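Long-range contacts in MazG-related protein (Thermotoga maritima, PDB 2YXH), which is of unknown function but binds magnesium ions and, as its MazG relatives do, probably hydrolyses nucleoside triphosphates with release of pyrophosphate: residues Glu36-Ala41 with Glu52-Met57; Gln22-Leu27 with Leu62-Val67; Lys91-Trp96 with Lys107-Arg112. The protein carries 1 engineered substitution. All blocks are in the same frame, centred on the assembly; numbering follows the deposited sequence.

Contact 1: Glu36-Ala41 with Glu52-Met57. Engineered in segment 52-57: Met57 (natural residue Leu). With MG (magnesium ion), chain D.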
loop_
_atom_site.group_PDB
_atom_site.type_symbol
_atom_site.label_atom_id
_atom_site.label_comp_id
_atom_site.label_asym_id
_atom_site.label_seq_id
_atom_site.Cartn_x
_atom_site.Cartn_y
_atom_site.Cartn_z
ATOM N N GLU A 36 3.478 -9.713 -7.174
ATOM C CA GLU A 36 4.290 -10.620 -7.977
ATOM C C GLU A 36 5.247 -9.879 -8.898
ATOM O O GLU A 36 6.383 -10.307 -9.104
ATOM C CB GLU A 36 3.426 -11.571 -8.791
ATOM C CG GLU A 36 2.541 -12.549 -7.903
ATOM C CD GLU A 36 3.347 -13.554 -6.989
ATOM O OE1 GLU A 36 4.602 -13.683 -7.054
ATOM O OE2 GLU A 36 2.697 -14.261 -6.196
ATOM N N GLU A 37 4.841 -8.718 -9.420
ATOM C CA GLU A 37 5.766 -7.965 -10.231
ATOM C C GLU A 37 6.916 -7.505 -9.388
ATOM O O GLU A 37 8.031 -7.433 -9.860
ATOM C CB GLU A 37 5.089 -6.876 -11.006
ATOM C CG GLU A 37 3.916 -7.414 -11.853
ATOM C CD GLU A 37 3.293 -6.319 -12.709
ATOM O OE1 GLU A 37 2.843 -6.663 -13.796
ATOM O OE2 GLU A 37 3.267 -5.103 -12.340
ATOM N N VAL A 38 6.683 -7.273 -8.104
ATOM C CA VAL A 38 7.739 -6.713 -7.260
ATOM C C VAL A 38 8.755 -7.872 -6.980
ATOM O O VAL A 38 9.996 -7.738 -7.148
ATOM C CB VAL A 38 7.157 -6.126 -5.929
ATOM C CG1 VAL A 38 8.223 -5.956 -4.943
ATOM C CG2 VAL A 38 6.478 -4.767 -6.204
ATOM N N ALA A 39 8.216 -9.002 -6.569
ATOM C CA ALA A 39 9.008 -10.212 -6.360
ATOM C C ALA A 39 9.855 -10.518 -7.586
ATOM O O ALA A 39 11.044 -10.686 -7.477
ATOM C CB ALA A 39 8.135 -11.301 -6.028
ATOM N N GLU A 40 9.299 -10.502 -8.780
ATOM C CA GLU A 40 10.151 -10.709 -9.956
ATOM C C GLU A 40 11.255 -9.640 -10.073
ATOM O O GLU A 40 12.401 -9.928 -10.353
ATOM C CB GLU A 40 9.256 -10.785 -11.215
ATOM C CG GLU A 40 9.959 -10.581 -12.532
ATOM C CD GLU A 40 10.838 -11.794 -12.992
ATOM O OE1 GLU A 40 10.828 -12.820 -12.284
ATOM O OE2 GLU A 40 11.552 -11.681 -14.036
ATOM N N ALA A 41 10.944 -8.389 -9.832
ATOM C CA ALA A 41 11.994 -7.369 -10.048
ATOM C C ALA A 41 13.115 -7.522 -9.010
ATOM O O ALA A 41 14.293 -7.363 -9.320
ATOM C CB ALA A 41 11.415 -6.026 -10.053
ATOM N N GLU A 52 9.378 1.134 -10.516
ATOM C CA GLU A 52 8.092 1.012 -11.056
ATOM C C GLU A 52 7.103 0.165 -10.250
ATOM O O GLU A 52 6.050 0.629 -9.947
ATOM C CB GLU A 52 8.162 0.555 -12.509
ATOM C CG GLU A 52 6.743 0.638 -13.295
ATOM C CD GLU A 52 6.520 -0.484 -14.402
ATOM O OE1 GLU A 52 7.522 -1.017 -14.945
ATOM O OE2 GLU A 52 5.340 -0.778 -14.744
ATOM N N GLU A 53 7.368 -1.123 -10.020
ATOM C CA GLU A 53 6.427 -1.911 -9.335
ATOM C C GLU A 53 6.142 -1.426 -7.872
ATOM O O GLU A 53 5.027 -1.614 -7.360
ATOM C CB GLU A 53 6.947 -3.350 -9.347
ATOM C CG GLU A 53 7.381 -3.742 -10.806
ATOM C CD GLU A 53 6.189 -3.672 -11.783
ATOM O OE1 GLU A 53 5.022 -3.574 -11.336
ATOM O OE2 GLU A 53 6.387 -3.678 -13.014
ATOM N N ILE A 54 7.163 -0.948 -7.170
ATOM C CA ILE A 54 6.872 -0.362 -5.825
ATOM C C ILE A 54 5.739 0.696 -5.969
ATOM O O ILE A 54 4.725 0.691 -5.251
ATOM C CB ILE A 54 8.132 0.201 -5.159
ATOM C CG1 ILE A 54 9.069 -1.000 -4.784
ATOM C CG2 ILE A 54 7.736 0.929 -3.839
ATOM C CD1 ILE A 54 8.450 -2.013 -3.787
ATOM N N GLY A 55 5.896 1.578 -6.963
ATOM C CA GLY A 55 4.842 2.548 -7.153
ATOM C C GLY A 55 3.495 1.905 -7.514
ATOM O O GLY A 55 2.458 2.226 -6.906
ATOM N N ASP A 56 3.498 1.001 -8.503
ATOM C CA ASP A 56 2.277 0.262 -8.839
ATOM C C ASP A 56 1.614 -0.325 -7.623
ATOM O O ASP A 56 0.422 -0.346 -7.490
ATOM C CB ASP A 56 2.655 -0.867 -9.761
ATOM C CG ASP A 56 2.866 -0.420 -11.164
ATOM O OD1 ASP A 56 2.754 0.775 -11.506
ATOM O OD2 ASP A 56 3.032 -1.251 -11.990
HETATM N N MSE A 57 2.432 -0.884 -6.748
HETATM C CA MSE A 57 1.985 -1.645 -5.614
HETATM C C MSE A 57 1.279 -0.742 -4.612
HETATM O O MSE A 57 0.238 -1.082 -4.085
HETATM C CB MSE A 57 3.227 -2.287 -4.959
HETATM C CG MSE A 57 2.823 -3.073 -3.659
HETATM SE SE MSE A 57 4.321 -3.551 -2.461
HETATM C CE MSE A 57 4.976 -1.642 -2.062
HETATM MG MG MG D . 3.191 -3.116 -12.156
HETATM O O HOH W 1 4.306 -3.021 -14.186
HETATM O O HOH W 2 1.202 -3.002 -13.259
#

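Contact 2: Gln22-Leu27 with Leu62-Val67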
loop_
_atom_site.group_PDB
_atom_site.type_symbol
_atom_site.label_atom_id
_atom_site.label_comp_id
_atom_site.label_asym_id
_atom_site.label_seq_id
_atom_site.Cartn_x
_atom_site.Cartn_y
_atom_site.Cartn_z
ATOM N N GLN A 22 -15.185 -1.811 -10.694
ATOM C CA GLN A 22 -14.299 -2.723 -9.909
ATOM C C GLN A 22 -14.788 -2.998 -8.461
ATOM O O GLN A 22 -15.171 -2.098 -7.715
ATOM C CB GLN A 22 -12.807 -2.260 -9.895
ATOM C CG GLN A 22 -12.287 -1.712 -11.200
ATOM C CD GLN A 22 -12.616 -2.599 -12.369
ATOM O OE1 GLN A 22 -12.183 -3.787 -12.410
ATOM N NE2 GLN A 22 -13.399 -2.059 -13.344
ATOM N N SER A 23 -14.770 -4.248 -8.055
ATOM C CA SER A 23 -15.093 -4.573 -6.662
ATOM C C SER A 23 -13.775 -4.669 -5.888
ATOM O O SER A 23 -12.692 -4.844 -6.459
ATOM C CB SER A 23 -15.812 -5.920 -6.577
ATOM O OG SER A 23 -14.902 -6.907 -6.976
ATOM N N ILE A 24 -13.871 -4.550 -4.580
ATOM C CA ILE A 24 -12.705 -4.704 -3.696
ATOM C C ILE A 24 -11.978 -6.001 -3.920
ATOM O O ILE A 24 -10.760 -6.051 -3.981
ATOM C CB ILE A 24 -13.087 -4.414 -2.196
ATOM C CG1 ILE A 24 -11.865 -4.011 -1.376
ATOM C CG2 ILE A 24 -13.889 -5.511 -1.568
ATOM C CD1 ILE A 24 -12.259 -3.361 -0.059
ATOM N N GLU A 25 -12.742 -7.055 -4.104
ATOM C CA GLU A 25 -12.228 -8.344 -4.558
ATOM C C GLU A 25 -11.340 -8.253 -5.766
ATOM O O GLU A 25 -10.234 -8.760 -5.795
ATOM C CB GLU A 25 -13.396 -9.275 -4.868
ATOM C CG GLU A 25 -14.065 -9.840 -3.569
ATOM C CD GLU A 25 -15.422 -9.198 -3.198
ATOM O OE1 GLU A 25 -15.758 -8.080 -3.648
ATOM O OE2 GLU A 25 -16.179 -9.870 -2.440
ATOM N N THR A 26 -11.816 -7.573 -6.770
ATOM C CA THR A 26 -11.063 -7.470 -7.995
ATOM C C THR A 26 -9.772 -6.669 -7.736
ATOM O O THR A 26 -8.695 -6.967 -8.275
ATOM C CB THR A 26 -11.915 -6.753 -9.093
ATOM O OG1 THR A 26 -13.038 -7.561 -9.430
ATOM C CG2 THR A 26 -11.125 -6.642 -10.334
ATOM N N LEU A 27 -9.911 -5.623 -6.927
ATOM C CA LEU A 27 -8.792 -4.802 -6.626
ATOM C C LEU A 27 -7.756 -5.534 -5.769
ATOM O O LEU A 27 -6.523 -5.370 -5.951
ATOM C CB LEU A 27 -9.288 -3.527 -5.990
ATOM C CG LEU A 27 -10.102 -2.760 -7.033
ATOM C CD1 LEU A 27 -10.855 -1.444 -6.385
ATOM C CD2 LEU A 27 -9.188 -2.489 -8.256
ATOM N N LEU A 62 -3.684 1.424 -2.347
ATOM C CA LEU A 62 -4.499 2.593 -2.061
ATOM C C LEU A 62 -5.814 2.539 -2.794
ATOM O O LEU A 62 -6.813 2.916 -2.204
ATOM C CB LEU A 62 -3.705 3.847 -2.372
ATOM C CG LEU A 62 -2.683 4.280 -1.326
ATOM C CD1 LEU A 62 -2.110 5.640 -1.886
ATOM C CD2 LEU A 62 -3.400 4.563 0.024
ATOM N N LEU A 63 -5.872 1.936 -3.999
ATOM C CA LEU A 63 -7.166 1.703 -4.631
ATOM C C LEU A 63 -8.010 0.669 -3.859
ATOM O O LEU A 63 -9.222 0.732 -3.870
ATOM C CB LEU A 63 -7.071 1.219 -6.029
ATOM C CG LEU A 63 -6.814 2.203 -7.142
ATOM C CD1 LEU A 63 -6.671 1.380 -8.482
ATOM C CD2 LEU A 63 -7.827 3.485 -7.187
ATOM N N VAL A 64 -7.396 -0.245 -3.149
ATOM C CA VAL A 64 -8.235 -1.133 -2.301
ATOM C C VAL A 64 -8.782 -0.241 -1.145
ATOM O O VAL A 64 -9.998 -0.193 -0.881
ATOM C CB VAL A 64 -7.489 -2.399 -1.833
ATOM C CG1 VAL A 64 -8.275 -3.184 -0.803
ATOM C CG2 VAL A 64 -7.099 -3.310 -3.003
ATOM N N ALA A 65 -7.927 0.515 -0.482
ATOM C CA ALA A 65 -8.450 1.436 0.502
ATOM C C ALA A 65 -9.641 2.217 -0.047
ATOM O O ALA A 65 -10.723 2.241 0.580
ATOM C CB ALA A 65 -7.366 2.387 1.054
ATOM N N ALA A 66 -9.478 2.873 -1.174
ATOM C CA ALA A 66 -10.595 3.670 -1.788
ATOM C C ALA A 66 -11.965 3.007 -1.929
ATOM O O ALA A 66 -13.029 3.639 -1.685
ATOM C CB ALA A 66 -10.171 4.294 -3.146
ATOM N N VAL A 67 -11.963 1.718 -2.314
ATOM C CA VAL A 67 -13.189 1.086 -2.590
ATOM C C VAL A 67 -13.760 0.509 -1.287
ATOM O O VAL A 67 -14.973 0.306 -1.184
ATOM C CB VAL A 67 -12.996 -0.076 -3.630
ATOM C CG1 VAL A 67 -14.283 -0.903 -3.739
ATOM C CG2 VAL A 67 -12.571 0.518 -5.083
#

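Contact 3: Lys91-Trp96 with Lys107-Arg112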
loop_
_atom_site.group_PDB
_atom_site.type_symbol
_atom_site.label_atom_id
_atom_site.label_comp_id
_atom_site.label_asym_id
_atom_site.label_seq_id
_atom_site.Cartn_x
_atom_site.Cartn_y
_atom_site.Cartn_z
ATOM N N LYS A 91 5.131 -2.327 19.593
ATOM C CA LYS A 91 6.554 -2.194 19.376
ATOM C C LYS A 91 6.903 -0.940 20.052
ATOM O O LYS A 91 7.232 0.008 19.408
ATOM C CB LYS A 91 6.861 -2.122 17.873
ATOM C CG LYS A 91 6.479 -3.415 17.093
ATOM C CD LYS A 91 6.762 -3.233 15.586
ATOM C CE LYS A 91 7.776 -4.251 15.006
ATOM N NZ LYS A 91 8.603 -3.663 13.846
ATOM N N PRO A 92 6.785 -0.891 21.400
ATOM C CA PRO A 92 7.013 0.458 22.043
ATOM C C PRO A 92 8.405 0.980 21.924
ATOM O O PRO A 92 8.655 2.196 22.103
ATOM C CB PRO A 92 6.771 0.185 23.560
ATOM C CG PRO A 92 6.889 -1.315 23.675
ATOM C CD PRO A 92 6.402 -1.928 22.372
ATOM N N TRP A 93 9.338 0.039 21.738
ATOM C CA TRP A 93 10.773 0.439 21.543
ATOM C C TRP A 93 11.026 1.439 20.382
ATOM O O TRP A 93 12.069 2.053 20.344
ATOM C CB TRP A 93 11.655 -0.764 21.360
ATOM C CG TRP A 93 11.270 -1.654 20.180
ATOM C CD1 TRP A 93 11.731 -1.575 18.846
ATOM C CD2 TRP A 93 10.396 -2.800 20.226
ATOM N NE1 TRP A 93 11.168 -2.615 18.073
ATOM C CE2 TRP A 93 10.329 -3.350 18.890
ATOM C CE3 TRP A 93 9.633 -3.405 21.246
ATOM C CZ2 TRP A 93 9.563 -4.471 18.605
ATOM C CZ3 TRP A 93 8.852 -4.557 20.924
ATOM C CH2 TRP A 93 8.831 -5.051 19.637
ATOM N N LEU A 94 10.042 1.606 19.481
ATOM C CA LEU A 94 10.131 2.549 18.357
ATOM C C LEU A 94 10.242 3.966 18.867
ATOM O O LEU A 94 10.687 4.896 18.172
ATOM C CB LEU A 94 8.899 2.399 17.442
ATOM C CG LEU A 94 8.743 1.043 16.742
ATOM C CD1 LEU A 94 7.532 1.053 15.817
ATOM C CD2 LEU A 94 10.012 0.829 15.944
ATOM N N PHE A 95 9.828 4.157 20.106
ATOM C CA PHE A 95 9.770 5.511 20.685
ATOM C C PHE A 95 10.747 5.649 21.825
ATOM O O PHE A 95 10.582 6.538 22.650
ATOM C CB PHE A 95 8.343 5.761 21.153
ATOM C CG PHE A 95 7.347 5.632 20.050
ATOM C CD1 PHE A 95 7.109 6.709 19.173
ATOM C CD2 PHE A 95 6.699 4.420 19.819
ATOM C CE1 PHE A 95 6.221 6.609 18.108
ATOM C CE2 PHE A 95 5.803 4.314 18.753
ATOM C CZ PHE A 95 5.570 5.417 17.897
ATOM N N TRP A 96 11.734 4.752 21.889
ATOM C CA TRP A 96 12.726 4.706 22.951
ATOM C C TRP A 96 14.115 4.966 22.355
ATOM O O TRP A 96 14.496 4.304 21.369
ATOM C CB TRP A 96 12.769 3.321 23.583
ATOM C CG TRP A 96 11.576 2.857 24.388
ATOM C CD1 TRP A 96 10.501 3.608 24.823
ATOM C CD2 TRP A 96 11.366 1.533 24.892
ATOM N NE1 TRP A 96 9.642 2.806 25.520
ATOM C CE2 TRP A 96 10.146 1.535 25.573
ATOM C CE3 TRP A 96 12.069 0.320 24.763
ATOM C CZ2 TRP A 96 9.625 0.392 26.176
ATOM C CZ3 TRP A 96 11.559 -0.823 25.367
ATOM C CH2 TRP A 96 10.326 -0.786 26.041
ATOM N N LYS A 107 10.298 -10.390 23.477
ATOM C CA LYS A 107 9.694 -10.699 24.769
ATOM C C LYS A 107 8.626 -9.660 24.978
ATOM O O LYS A 107 7.498 -9.998 25.354
ATOM C CB LYS A 107 10.747 -10.605 25.864
ATOM C CG LYS A 107 11.634 -11.793 25.953
ATOM C CD LYS A 107 12.191 -11.902 27.335
ATOM C CE LYS A 107 13.635 -12.421 27.277
ATOM N NZ LYS A 107 14.358 -12.326 28.637
ATOM N N ILE A 108 8.931 -8.390 24.664
ATOM C CA ILE A 108 7.900 -7.388 24.759
ATOM C C ILE A 108 6.724 -7.723 23.848
ATOM O O ILE A 108 5.556 -7.760 24.250
ATOM C CB ILE A 108 8.436 -6.031 24.407
ATOM C CG1 ILE A 108 9.579 -5.670 25.386
ATOM C CG2 ILE A 108 7.259 -5.024 24.354
ATOM C CD1 ILE A 108 9.987 -4.141 25.462
ATOM N N TRP A 109 7.056 -8.078 22.625
ATOM C CA TRP A 109 6.052 -8.177 21.643
ATOM C C TRP A 109 5.122 -9.362 21.960
ATOM O O TRP A 109 3.888 -9.282 21.775
ATOM C CB TRP A 109 6.707 -8.286 20.273
ATOM C CG TRP A 109 5.746 -8.380 19.199
ATOM C CD1 TRP A 109 5.156 -7.356 18.526
ATOM C CD2 TRP A 109 5.199 -9.592 18.658
ATOM N NE1 TRP A 109 4.311 -7.841 17.565
ATOM C CE2 TRP A 109 4.318 -9.212 17.612
ATOM C CE3 TRP A 109 5.434 -10.973 18.907
ATOM C CZ2 TRP A 109 3.631 -10.164 16.815
ATOM C CZ3 TRP A 109 4.751 -11.958 18.102
ATOM C CH2 TRP A 109 3.856 -11.540 17.070
ATOM N N LYS A 110 5.709 -10.435 22.453
ATOM C CA LYS A 110 4.943 -11.586 22.808
ATOM C C LYS A 110 3.832 -11.114 23.804
ATOM O O LYS A 110 2.693 -11.571 23.722
ATOM C CB LYS A 110 5.889 -12.615 23.408
ATOM C CG LYS A 110 5.172 -13.793 24.017
ATOM C CD LYS A 110 6.017 -15.037 23.995
ATOM C CE LYS A 110 5.094 -16.255 24.171
ATOM N NZ LYS A 110 4.464 -16.462 25.541
ATOM N N GLU A 111 4.128 -10.138 24.676
ATOM C CA GLU A 111 3.200 -9.799 25.744
ATOM C C GLU A 111 2.174 -8.807 25.262
ATOM O O GLU A 111 1.016 -8.921 25.605
ATOM C CB GLU A 111 3.927 -9.182 26.953
ATOM C CG GLU A 111 4.928 -10.131 27.671
ATOM C CD GLU A 111 4.336 -11.470 28.020
ATOM O OE1 GLU A 111 3.201 -11.527 28.554
ATOM O OE2 GLU A 111 5.020 -12.476 27.740
ATOM N N ARG A 112 2.629 -7.763 24.560
ATOM C CA ARG A 112 1.720 -6.843 23.880
ATOM C C ARG A 112 0.646 -7.574 23.027
ATOM O O ARG A 112 -0.556 -7.253 23.030
ATOM C CB ARG A 112 2.524 -5.881 23.017
ATOM C CG ARG A 112 3.616 -5.142 23.801
ATOM C CD ARG A 112 3.030 -4.269 24.934
ATOM N NE ARG A 112 4.041 -3.522 25.713
ATOM C CZ ARG A 112 4.094 -2.190 25.811
ATOM N NH1 ARG A 112 3.312 -1.447 25.081
ATOM N NH2 ARG A 112 4.952 -1.625 26.612
#

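Contact 1: Glu36-Ala41 with Glu52-Met57
Glu37 and Glu53 bring one carboxylate oxygen each to a common magnesium ion, in the ExxE...ExxD metal site of the MazG fold, where helices 24-43 and 47-72 run antiparallel. The short segments meet at 161°, with axes 8.8 Å apart at closest approach. From CB outward, the Glu37 side chain tracks Glu53: its CB lies 3.3 Å from Glu53 OE1, and CG is still near that oxygen. With chi2 at -176° CD is carried straight on, and OE2 reaches the magnesium at 2.0 Å; OE1 stays much farther from the ion, so the carboxylate binds through one oxygen. Glu53 crosses it at about a right angle, the carboxylate planes 77° apart. Glu37 OE2 and Glu53 OE1 are 2.5 Å apart, a closeness explained by the shared cation.

Asp56 OD2 binds nearly opposite Glu37 OE2, and water 2 roughly opposite Glu53 OE1. Water 1 and Glu34 bring the ligands to six. Asp56 OD1 and Glu52 OE2 both form salt bridges with Lys86 of the second subunit, which probably eases the crowding of negative charge.

Away from the metal the contact is apolar. Val38 CG2 rests 3.5 Å from Glu53 CB, while CG1 faces Ile54 CD1 at 4.1 Å; the engineered Met57, a selenomethionine, adds its CB near CG2. On the metal side, water 1 donates to Glu52 OE2 and to Glu53 OE2, each at 2.5 Å.

Contact 2: Gln22-Leu27 with Leu62-Val67
Val64 meets both Ile24 and Leu27, one methyl for each. With CG1 anti to the backbone N (chi1 171°), that methyl touches Ile24 CG1 at 3.7 Å, the two side chains crossing at about a right angle, and CG2 lies 3.7 Å from Leu27 CB and close to the Leu27 carbonyl. Val67, one turn later, puts CG1 beside the start of the other helix, 3.8 Å from Ile24 N and 4.0 Å from Ile24 CB. Leu27 CD1 rests 3.7 Å from Leu63 O; its modelled approach to Val67 CG2 is too short to be reliable. Side chain against side chain, this interior is apolar, with methyls also resting on backbone atoms, and Leu19 of helix 17-20 covers Leu27, Leu63 and Val67 together.

Toward Gln22 and Ser23 the packing thins. Gln22 starts toward helix 47-72, but its amide turns off, NE2 donating to Trp18 O, and the nearest approach to the other segment is Gln22 O to Val67 CG1 at 4.2 Å; that oxygen accepts a hydrogen bond from Arg70 NH2. Ser23, the N-cap residue, points away from Val67. Its OG shares a hydrogen bond of 3.2 Å with Thr26 OG1, and its carbonyl receives Leu27 N at 2.9 Å as the helix begins.

Val64 also packs on Met57 of the second subunit, the engineered selenomethionine, and Ile24 on Val42 of the second subunit, so the apolar layer runs on into the dimer interface. Aliphatic side chains thus join the two long helices near the open end of their hairpin, and such antiparallel pairing, continued into a second subunit, is consistent with the all-alpha MazG fold.

Contact 3: Lys91-Trp96 with Lys107-Arg112
Ile108 is met by three residues of the 91-96 turn: Pro92, Trp93 and Trp96. The aliphatic contact is with the proline, Ile108 CG2 lying 3.8 Å from Pro92 CD as the two side chains slide past each other in opposite directions.

Among the aromatic contacts, Trp93 and Trp96 use their ring edges. In Trp93 a chi1 of 58° places CG in the crowded position between backbone N and carbonyl carbon, and the indole lies with one face over Lys91 CA. Its benzo edge meets helix 102-113, CZ3 at 3.8 Å from Ile108 CB and CH2 at 3.9 Å from Trp109 CB, both partners near the ring plane. Trp96 CH2 and Ile108 CD1 meet tip to tip at 3.4 Å, while Pro92 O and Trp93 CA lie over one face of the Trp96 ring, offset toward its rim. Lys91 CG approaches the Trp109 ring obliquely. Both Trp96 and Ile108 touch a crystal neighbour, which may influence this outer part.

A cationic group supplies the third kind. Arg112 reaches tip to tip toward Pro92, whose CG sits over one face of the guanidinium, 3.5 Å from NH2. The group is also tied to the end of helix 76-90 by a weak hydrogen bond from NH1 to His89 O.

The backbone bonds seen run within each segment: Leu94 N donates to Lys91 O at 3.2 Å in the 3-10 turn, and Ile108 O accepts from Glu111 N and Arg112 N. Cys16 of the second subunit packs on Lys91 and Trp93. With the segments sharing no hydrogen bond or salt bridge, cohesion between them probably comes from van der Waals contact and burial of apolar surface, supplemented by the guanidinium face resting on Pro92 CG.

How the contacts relate
From the N terminus, helices 2-15 and 17-20 come first, and contact 2 then opens at Gln22-Leu27. Contact 1 lies nested within the loop that contact 2 closes: both use helices 24-43 and 47-72, contact 1 closing the short turn between them and contact 2 joining the hairpin's open end, their centres 18 Å apart. Contact 3 follows in series, closing a loop as short as that of contact 1 and bringing helix 102-113 back to the residues that follow helix 76-90. Its centre is about 31 Å from that of contact 1 and 32 Å from that of contact 2, with contacts 2 and 3 on opposite sides of the chain's centre. All three also touch the second subunit.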